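Local coordinates for protein R.Ecl18kI (Enterobacter cloacae, PDB 2GB7) that cuts double-stranded DNA at the sequence 5'-CCNGG-3', ahead of its first cytosine, as a type II restriction endonuclease, at the interface of chains A and B. Residues are numbered along the deposited sequence; one frame, centred on the assembly and turned at random. Chains: chain A/B, R.Ecl18kI.

The chains meet in regions well separated along the two-fold axis. Contacts 2 and 4 are twins about 9 Å apart between the centres of their C-alpha atoms; in both, helix 90-100 of one chain packs on the partner's loop isoleucine (A:Ile80 or B:Ile80) and phenylalanine (A:Phe97 or B:Phe97). Contact 3 follows about 15 Å from contact 2, where the two copies of helix 102-134 cross. Contact 1 lies about 31 Å from contact 3 and 46 Å from contacts 2 and 4, and joins the 3-10 turns 188-190 and the starts of helices 191-199. Pairing at widely spaced points should set the chains for a two-fold DNA site.

Contact 1: the interface of chains A and B. Residues chain A 189-190, 193-194; chain B 190-191, 193-194.
B:Glu194 reaches across the two-fold axis over the backbone of A:Gln190, its CG methylene 3.3 Å from the A:Gln190 carbonyl O. Beyond it, carboxylate oxygen OE1 rests on the aliphatic stem of A:Gln190, 3.5 Å from CG. The two side chains run nearly perpendicular, yet carboxylate and amide lie only 20° from parallel. The same B:Glu194 CG also touches the ring carbon A:Pro193 CB at 3.7 Å. A:Glu194 repeats these moves on B:Gln190 and B:Pro193, making a reciprocal exchange of glutamates.

The twins part company at the glutamine ends. As modelled, chi3 of A:Gln190 (176°) is about half a turn from that of B:Gln190, placing A:Gln190 NE2 3.3 Å from B:Glu191 CB. The B:Glu191 carboxylate plane stands almost upright on that amide.

In the next shell, the bend of B:Glu194 at chi2 (-81°) turns its carboxylate across the glutamine stem instead of letting it run straight on. A:Trp189 backs the glutamine from its own chain, with A:Gln190 CG 3.4 Å above the indole plane toward the rim, and its ring carbon CZ3 also comes within 4.0 Å of B:Glu194 OE2.

A:Trp189 and A:Gln190 belong to the 3-10 turn 188-190, which leads straight into helix 191-199 after strand 177-182, within the EcoRII C-terminal family region; the start of this helix meets its copy at the axis.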
# COMPACT_ATOMS: atom_id res chain seq x y z
N TRP A 189 0.79 -1.07 -8.86
CA TRP A 189 1.03 -0.67 -10.23
C TRP A 189 -0.12 0.09 -10.87
O TRP A 189 0.08 0.89 -11.78
CB TRP A 189 1.35 -1.90 -11.09
CG TRP A 189 0.26 -2.91 -11.13
CD1 TRP A 189 0.18 -4.04 -10.36
CD2 TRP A 189 -0.89 -2.92 -11.98
NE1 TRP A 189 -0.97 -4.74 -10.67
CE2 TRP A 189 -1.63 -4.09 -11.66
CE3 TRP A 189 -1.37 -2.06 -12.97
CZ2 TRP A 189 -2.84 -4.40 -12.29
CZ3 TRP A 189 -2.59 -2.38 -13.59
CH2 TRP A 189 -3.28 -3.54 -13.27
N GLN A 190 -1.32 -0.12 -10.33
CA GLN A 190 -2.52 0.55 -10.86
C GLN A 190 -2.44 2.08 -10.73
O GLN A 190 -3.11 2.80 -11.46
CB GLN A 190 -3.78 0.02 -10.17
CG GLN A 190 -4.03 -1.47 -10.45
CD GLN A 190 -5.02 -2.08 -9.50
OE1 GLN A 190 -5.40 -3.24 -9.64
NE2 GLN A 190 -5.47 -1.30 -8.54
N PRO A 193 -0.89 3.85 -14.43
CA PRO A 193 -1.78 4.27 -15.52
C PRO A 193 -2.64 5.46 -15.13
O PRO A 193 -2.98 6.30 -15.97
CB PRO A 193 -2.66 3.03 -15.75
CG PRO A 193 -1.76 1.90 -15.38
CD PRO A 193 -1.07 2.41 -14.15
N GLU A 194 -3.04 5.56 -13.86
CA GLU A 194 -3.80 6.71 -13.43
C GLU A 194 -3.06 8.01 -13.69
O GLU A 194 -3.65 8.98 -14.20
CB GLU A 194 -4.21 6.59 -11.97
CG GLU A 194 -5.15 7.71 -11.52
CD GLU A 194 -4.43 8.99 -11.13
OE1 GLU A 194 -3.26 8.91 -10.69
OE2 GLU A 194 -5.07 10.07 -11.21
N GLN B 190 -5.47 6.39 -6.20
CA GLN B 190 -5.11 6.43 -7.62
C GLN B 190 -5.48 5.14 -8.32
O GLN B 190 -5.67 5.13 -9.55
CB GLN B 190 -3.62 6.73 -7.74
CG GLN B 190 -3.25 8.17 -7.26
CD GLN B 190 -1.74 8.40 -7.09
OE1 GLN B 190 -0.94 7.48 -7.26
NE2 GLN B 190 -1.37 9.60 -6.64
N GLU B 191 -5.62 4.04 -7.56
CA GLU B 191 -6.01 2.74 -8.15
C GLU B 191 -7.42 2.80 -8.72
O GLU B 191 -7.76 2.06 -9.64
CB GLU B 191 -5.93 1.64 -7.10
CG GLU B 191 -4.48 1.48 -6.55
CD GLU B 191 -4.39 0.56 -5.34
OE1 GLU B 191 -5.46 0.09 -4.88
OE2 GLU B 191 -3.23 0.35 -4.83
N PRO B 193 -9.42 5.44 -10.19
CA PRO B 193 -9.57 5.91 -11.58
C PRO B 193 -8.97 4.95 -12.59
O PRO B 193 -9.47 4.80 -13.68
CB PRO B 193 -8.80 7.23 -11.58
CG PRO B 193 -8.93 7.76 -10.23
CD PRO B 193 -8.72 6.46 -9.40
N GLU B 194 -7.88 4.27 -12.22
CA GLU B 194 -7.32 3.31 -13.16
C GLU B 194 -8.34 2.23 -13.50
O GLU B 194 -8.53 1.91 -14.68
CB GLU B 194 -6.02 2.70 -12.58
CG GLU B 194 -5.38 1.72 -13.59
CD GLU B 194 -5.98 0.34 -13.61
OE1 GLU B 194 -6.49 -0.13 -12.57
OE2 GLU B 194 -5.89 -0.31 -14.69

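Contact 2: the interface of chains A and B. Residues chain A 91, 94-95, 98; chain B 77, 80, 97.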
# COMPACT_ATOMS: atom_id res chain seq x y z
N TYR A 91 13.01 -15.96 34.44
CA TYR A 91 11.92 -16.42 33.58
C TYR A 91 10.66 -15.57 33.76
O TYR A 91 10.02 -15.19 32.79
CB TYR A 91 11.59 -17.89 33.87
CG TYR A 91 10.29 -18.34 33.22
CD1 TYR A 91 10.24 -18.73 31.89
CD2 TYR A 91 9.10 -18.36 33.96
CE1 TYR A 91 9.04 -19.13 31.30
CE2 TYR A 91 7.89 -18.75 33.37
CZ TYR A 91 7.88 -19.15 32.06
OH TYR A 91 6.68 -19.53 31.49
N ILE A 94 11.06 -12.12 32.11
CA ILE A 94 10.79 -12.10 30.67
C ILE A 94 9.30 -12.25 30.37
O ILE A 94 8.74 -11.44 29.63
CB ILE A 94 11.63 -13.12 29.86
CG1 ILE A 94 13.11 -12.76 29.99
CG2 ILE A 94 11.16 -13.17 28.40
CD1 ILE A 94 14.07 -13.76 29.39
N ARG A 95 8.67 -13.26 30.97
CA ARG A 95 7.21 -13.41 30.89
C ARG A 95 6.51 -12.10 31.18
O ARG A 95 5.69 -11.67 30.38
CB ARG A 95 6.71 -14.49 31.85
CG ARG A 95 6.97 -15.92 31.40
CD ARG A 95 5.89 -16.45 30.47
NE ARG A 95 4.59 -16.53 31.13
N THR A 98 6.96 -9.71 28.34
CA THR A 98 6.15 -10.09 27.18
C THR A 98 4.65 -9.88 27.41
O THR A 98 3.89 -9.90 26.47
CB THR A 98 6.38 -11.56 26.70
OG1 THR A 98 5.89 -12.50 27.69
CG2 THR A 98 7.85 -11.83 26.43
N SER B 77 6.23 -16.35 24.04
CA SER B 77 6.67 -17.23 25.13
C SER B 77 7.33 -18.54 24.60
O SER B 77 8.09 -19.21 25.32
CB SER B 77 5.53 -17.43 26.12
OG SER B 77 5.03 -16.16 26.52
N ILE B 80 11.19 -18.08 24.94
CA ILE B 80 11.82 -18.03 26.25
C ILE B 80 12.60 -19.33 26.50
O ILE B 80 12.07 -20.43 26.32
CB ILE B 80 10.82 -17.78 27.40
CG1 ILE B 80 10.04 -16.49 27.16
CG2 ILE B 80 11.57 -17.62 28.72
CD1 ILE B 80 8.92 -16.27 28.17
N PHE B 97 16.91 -11.22 26.29
CA PHE B 97 15.74 -11.42 25.44
C PHE B 97 15.70 -10.37 24.35
O PHE B 97 15.48 -10.70 23.17
CB PHE B 97 14.49 -11.37 26.29
CG PHE B 97 13.26 -11.82 25.58
CD1 PHE B 97 13.01 -13.17 25.38
CD2 PHE B 97 12.33 -10.89 25.12
CE1 PHE B 97 11.85 -13.59 24.73
CE2 PHE B 97 11.18 -11.30 24.45
CZ PHE B 97 10.94 -12.66 24.26
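A:Ile94 and B:Phe97 meet through two complementary torsions: chi1 of -64° puts A:Ile94 CG1 beside the backbone nitrogen and leaves CG2 anti to it, and the phenylalanine swings its ring opposite its own nitrogen (chi1 -169°). The CG2 methyl consequently lies over one face of the B:Phe97 ring, 3.7 Å from the centroid in a CH-pi contact and displaced toward the CD1 side of the rim. Along the same ring, A:Thr98 places its CG2 methyl 3.9 Å from CZ, crossing the phenylalanine about squarely.

B:Ile80, in the loop after helix 49-77, fills the groove beside A:Ile94. The two isoleucines pass alongside in opposite directions, A:Ile94 CG2 lying 3.7 Å from B:Ile80 CG1. The branches of B:Ile80 then divide: CG2 reaches A:Tyr91 CD1 at 3.6 Å, while CD1 abuts the methylene A:Arg95 CG at 3.8 Å. That same CG lies 3.4 Å above the plane of the A:Tyr91 ring, so tyrosine and arginine stem form one continuous wall. The outer arginine atoms are not modelled.

A:Thr98 OG1 is hydrogen-bonded to A:Arg95 O at 2.8 Å, one turn back, which would hold the rotamer that turns the methyl to the phenylalanine. This greasy surface ties helix 90-100 to the partner chain and probably stabilises the dimer away from contact 1.

Contact 3: the interface of chains A and B. Residues chain A 105-106, 109, 112; chain B 105-106, 109, 112.
Helix 102-134 of chain A crosses helix 102-134 of chain B at roughly a right angle, and this helix-helix crossing falls within the EcoRII C-terminal family region. At its centre A:Ala109 and B:Ala109 face one another methyl to methyl, with the CB atoms 3.2 Å apart, tighter than usual van der Waals contact. The small side chains let the two backbones come this close.

One turn earlier, A:Ile105 and B:Ile105 meet through their CG2 methyls, also tightly at 3.4 Å. Each isoleucine keeps its longer CG1 arm beside the backbone nitrogen (chi1 -57° in chain A, -66° in chain B), which leaves CG2 opposite that nitrogen, and the two side chains run perpendicular.

Flanking the alanines, each tyrosine ring leans across the opposite helix. A:Tyr106 sets its CD1 carbon 3.8 Å from B:Ala109 CB, and its next ring carbon, CE1, lies 3.4 Å from the main-chain B:Ala109 O. Farther along, the same CE1 touches the methylene B:Asn112 CB at 3.8 Å; the asparagine amide is tilted 45° to the ring. B:Tyr106 does the same over A:Ala109 and A:Asn112 slightly more loosely, with B:Tyr106 CE1 at 4.1 Å from A:Asn112 CB.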
# COMPACT_ATOMS: atom_id res chain seq x y z
N ILE A 105 6.32 -3.00 22.24
CA ILE A 105 7.11 -3.87 21.34
C ILE A 105 6.57 -3.91 19.92
O ILE A 105 7.28 -3.65 18.92
CB ILE A 105 7.22 -5.31 21.90
CG1 ILE A 105 7.83 -5.32 23.31
CG2 ILE A 105 8.01 -6.20 20.96
CD1 ILE A 105 7.87 -6.70 23.97
N TYR A 106 5.29 -4.23 19.78
CA TYR A 106 4.65 -4.10 18.48
C TYR A 106 4.87 -2.71 17.84
O TYR A 106 5.21 -2.59 16.65
CB TYR A 106 3.15 -4.40 18.58
CG TYR A 106 2.41 -4.14 17.28
CD1 TYR A 106 2.54 -5.02 16.21
CD2 TYR A 106 1.58 -3.00 17.10
CE1 TYR A 106 1.89 -4.79 15.00
CE2 TYR A 106 0.90 -2.75 15.88
CZ TYR A 106 1.03 -3.65 14.83
OH TYR A 106 0.36 -3.37 13.68
N ALA A 109 8.42 -2.26 16.43
CA ALA A 109 8.54 -3.03 15.16
C ALA A 109 7.72 -2.46 14.02
O ALA A 109 8.16 -2.50 12.85
CB ALA A 109 8.14 -4.48 15.39
N ASN A 112 9.51 0.33 12.65
CA ASN A 112 10.65 -0.20 11.87
C ASN A 112 10.22 -0.63 10.48
O ASN A 112 10.87 -0.29 9.47
CB ASN A 112 11.34 -1.36 12.60
CG ASN A 112 12.22 -0.92 13.76
OD1 ASN A 112 12.47 0.28 13.99
ND2 ASN A 112 12.75 -1.90 14.48
N ILE B 105 11.12 -11.32 17.09
CA ILE B 105 10.17 -10.35 17.64
C ILE B 105 9.66 -9.47 16.51
O ILE B 105 8.45 -9.25 16.38
CB ILE B 105 10.83 -9.50 18.74
CG1 ILE B 105 11.18 -10.39 19.93
CG2 ILE B 105 9.90 -8.39 19.23
CD1 ILE B 105 11.95 -9.67 21.04
N TYR B 106 10.58 -9.00 15.68
CA TYR B 106 10.21 -8.20 14.52
C TYR B 106 9.29 -8.98 13.58
O TYR B 106 8.28 -8.45 13.13
CB TYR B 106 11.44 -7.67 13.78
CG TYR B 106 11.06 -6.97 12.49
CD1 TYR B 106 10.58 -5.67 12.48
CD2 TYR B 106 11.19 -7.63 11.27
CE1 TYR B 106 10.20 -5.04 11.28
CE2 TYR B 106 10.82 -7.01 10.07
CZ TYR B 106 10.34 -5.72 10.08
OH TYR B 106 9.99 -5.09 8.90
N ALA B 109 5.75 -9.14 15.00
CA ALA B 109 5.04 -7.86 14.88
C ALA B 109 4.70 -7.57 13.43
O ALA B 109 3.61 -7.10 13.13
CB ALA B 109 5.87 -6.74 15.45
N ASN B 112 1.73 -9.59 12.46
CA ASN B 112 0.58 -8.88 13.07
C ASN B 112 0.08 -7.67 12.29
O ASN B 112 -1.14 -7.53 12.06
CB ASN B 112 0.91 -8.42 14.49
CG ASN B 112 0.88 -9.56 15.49
OD1 ASN B 112 0.52 -10.70 15.18
ND2 ASN B 112 1.25 -9.24 16.72

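Contact 4: the interface of chains A and B. Residues chain A 76, 80, 85, 97; chain B 91, 94-95, 98.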
# COMPACT_ATOMS: atom_id res chain seq x y z
N LEU A 76 14.04 -0.75 23.08
CA LEU A 76 13.45 -1.68 24.07
C LEU A 76 14.02 -1.49 25.48
O LEU A 76 13.34 -1.74 26.48
CB LEU A 76 13.61 -3.13 23.63
CG LEU A 76 12.83 -3.63 22.41
CD1 LEU A 76 13.29 -5.02 21.99
CD2 LEU A 76 11.28 -3.58 22.57
N ILE A 80 12.66 -1.47 30.08
CA ILE A 80 13.04 -2.34 31.19
C ILE A 80 13.03 -1.58 32.52
O ILE A 80 13.74 -0.58 32.70
CB ILE A 80 14.39 -3.07 30.99
CG1 ILE A 80 14.58 -3.51 29.52
CG2 ILE A 80 14.50 -4.26 31.99
CD1 ILE A 80 15.97 -4.21 29.29
N ILE A 85 11.00 -5.34 38.41
CA ILE A 85 11.45 -6.71 38.15
C ILE A 85 12.44 -7.23 39.16
O ILE A 85 12.79 -8.41 39.13
CB ILE A 85 12.05 -6.84 36.72
CG1 ILE A 85 13.40 -6.08 36.64
CG2 ILE A 85 11.03 -6.36 35.71
CD1 ILE A 85 14.11 -6.17 35.30
N PHE A 97 7.70 -9.04 31.04
CA PHE A 97 8.02 -8.16 29.91
C PHE A 97 7.18 -8.43 28.66
O PHE A 97 6.76 -7.50 27.99
CB PHE A 97 9.51 -8.23 29.59
CG PHE A 97 9.98 -7.15 28.65
CD1 PHE A 97 10.28 -5.88 29.13
CD2 PHE A 97 10.21 -7.43 27.31
CE1 PHE A 97 10.75 -4.88 28.26
CE2 PHE A 97 10.67 -6.44 26.43
CZ PHE A 97 10.96 -5.16 26.93
N TYR B 91 16.99 -8.40 35.26
CA TYR B 91 17.34 -7.32 34.34
C TYR B 91 18.15 -7.82 33.15
O TYR B 91 17.86 -7.47 32.00
CB TYR B 91 18.08 -6.17 35.05
CG TYR B 91 18.42 -5.05 34.10
CD1 TYR B 91 17.50 -4.03 33.85
CD2 TYR B 91 19.64 -5.01 33.42
CE1 TYR B 91 17.79 -3.00 32.97
CE2 TYR B 91 19.94 -3.99 32.53
CZ TYR B 91 19.00 -2.99 32.31
OH TYR B 91 19.27 -1.97 31.43
N ILE B 94 15.91 -10.04 30.69
CA ILE B 94 15.18 -9.22 29.72
C ILE B 94 16.13 -8.64 28.69
O ILE B 94 15.88 -8.74 27.48
CB ILE B 94 14.38 -8.10 30.41
CG1 ILE B 94 13.26 -8.70 31.27
CG2 ILE B 94 13.81 -7.12 29.37
CD1 ILE B 94 12.87 -7.86 32.46
N ARG B 95 17.24 -8.05 29.15
CA ARG B 95 18.22 -7.47 28.24
C ARG B 95 18.62 -8.47 27.17
O ARG B 95 18.66 -8.13 25.98
CB ARG B 95 19.45 -6.98 29.02
CG ARG B 95 19.64 -5.47 29.00
CD ARG B 95 19.87 -4.96 27.59
NE ARG B 95 21.00 -4.04 27.51
CZ ARG B 95 21.09 -3.05 26.62
NH1 ARG B 95 22.18 -2.28 26.63
NH2 ARG B 95 20.11 -2.82 25.75
N THR B 98 15.87 -9.10 24.71
CA THR B 98 15.82 -8.01 23.73
C THR B 98 16.96 -8.08 22.72
O THR B 98 16.88 -7.46 21.64
CB THR B 98 15.81 -6.60 24.39
OG1 THR B 98 17.01 -6.42 25.16
CG2 THR B 98 14.59 -6.42 25.31
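Helix 90-100 of chain B docks in an apolar groove of chain A, built from the end of helix 65-77, the loop carrying A:Ile80, the short helix 82-85 and helix 90-100. B:Ile94 is central to the packing, and its two branches part. Its CG2 methyl lies over the centre of the A:Phe97 ring, 3.8 Å from the centroid, a CH-pi contact on one face; it also meets A:Ile80 CD1 at 3.6 Å. Its CD1 methyl diverges from CG2 and meets A:Ile85 CD1 tip to tip at 3.5 Å. A:Ile85 carries CG1 wedged between its own backbone nitrogen and carbonyl carbon (chi1 70°), a direction that sends CD1 toward B:Ile94 and on to the helix backbone at B:Tyr91 CA.

A:Ile80 packs at right angles to B:Tyr91, its CG2 methyl 3.5 Å from ring carbon CD1. Its CD1 turns instead to the stem of B:Arg95, 3.9 Å from CG.

At the far end A:Leu76 and B:Thr98 pass in opposite directions, with A:Leu76 CB 3.8 Å from B:Thr98 CG2. The rotamer that turns this methyl to the leucine would be held by the threonine hydroxyl, whose OG1 is hydrogen-bonded to B:Arg95 O at 2.5 Å, approaching 29° out of the carbonyl plane.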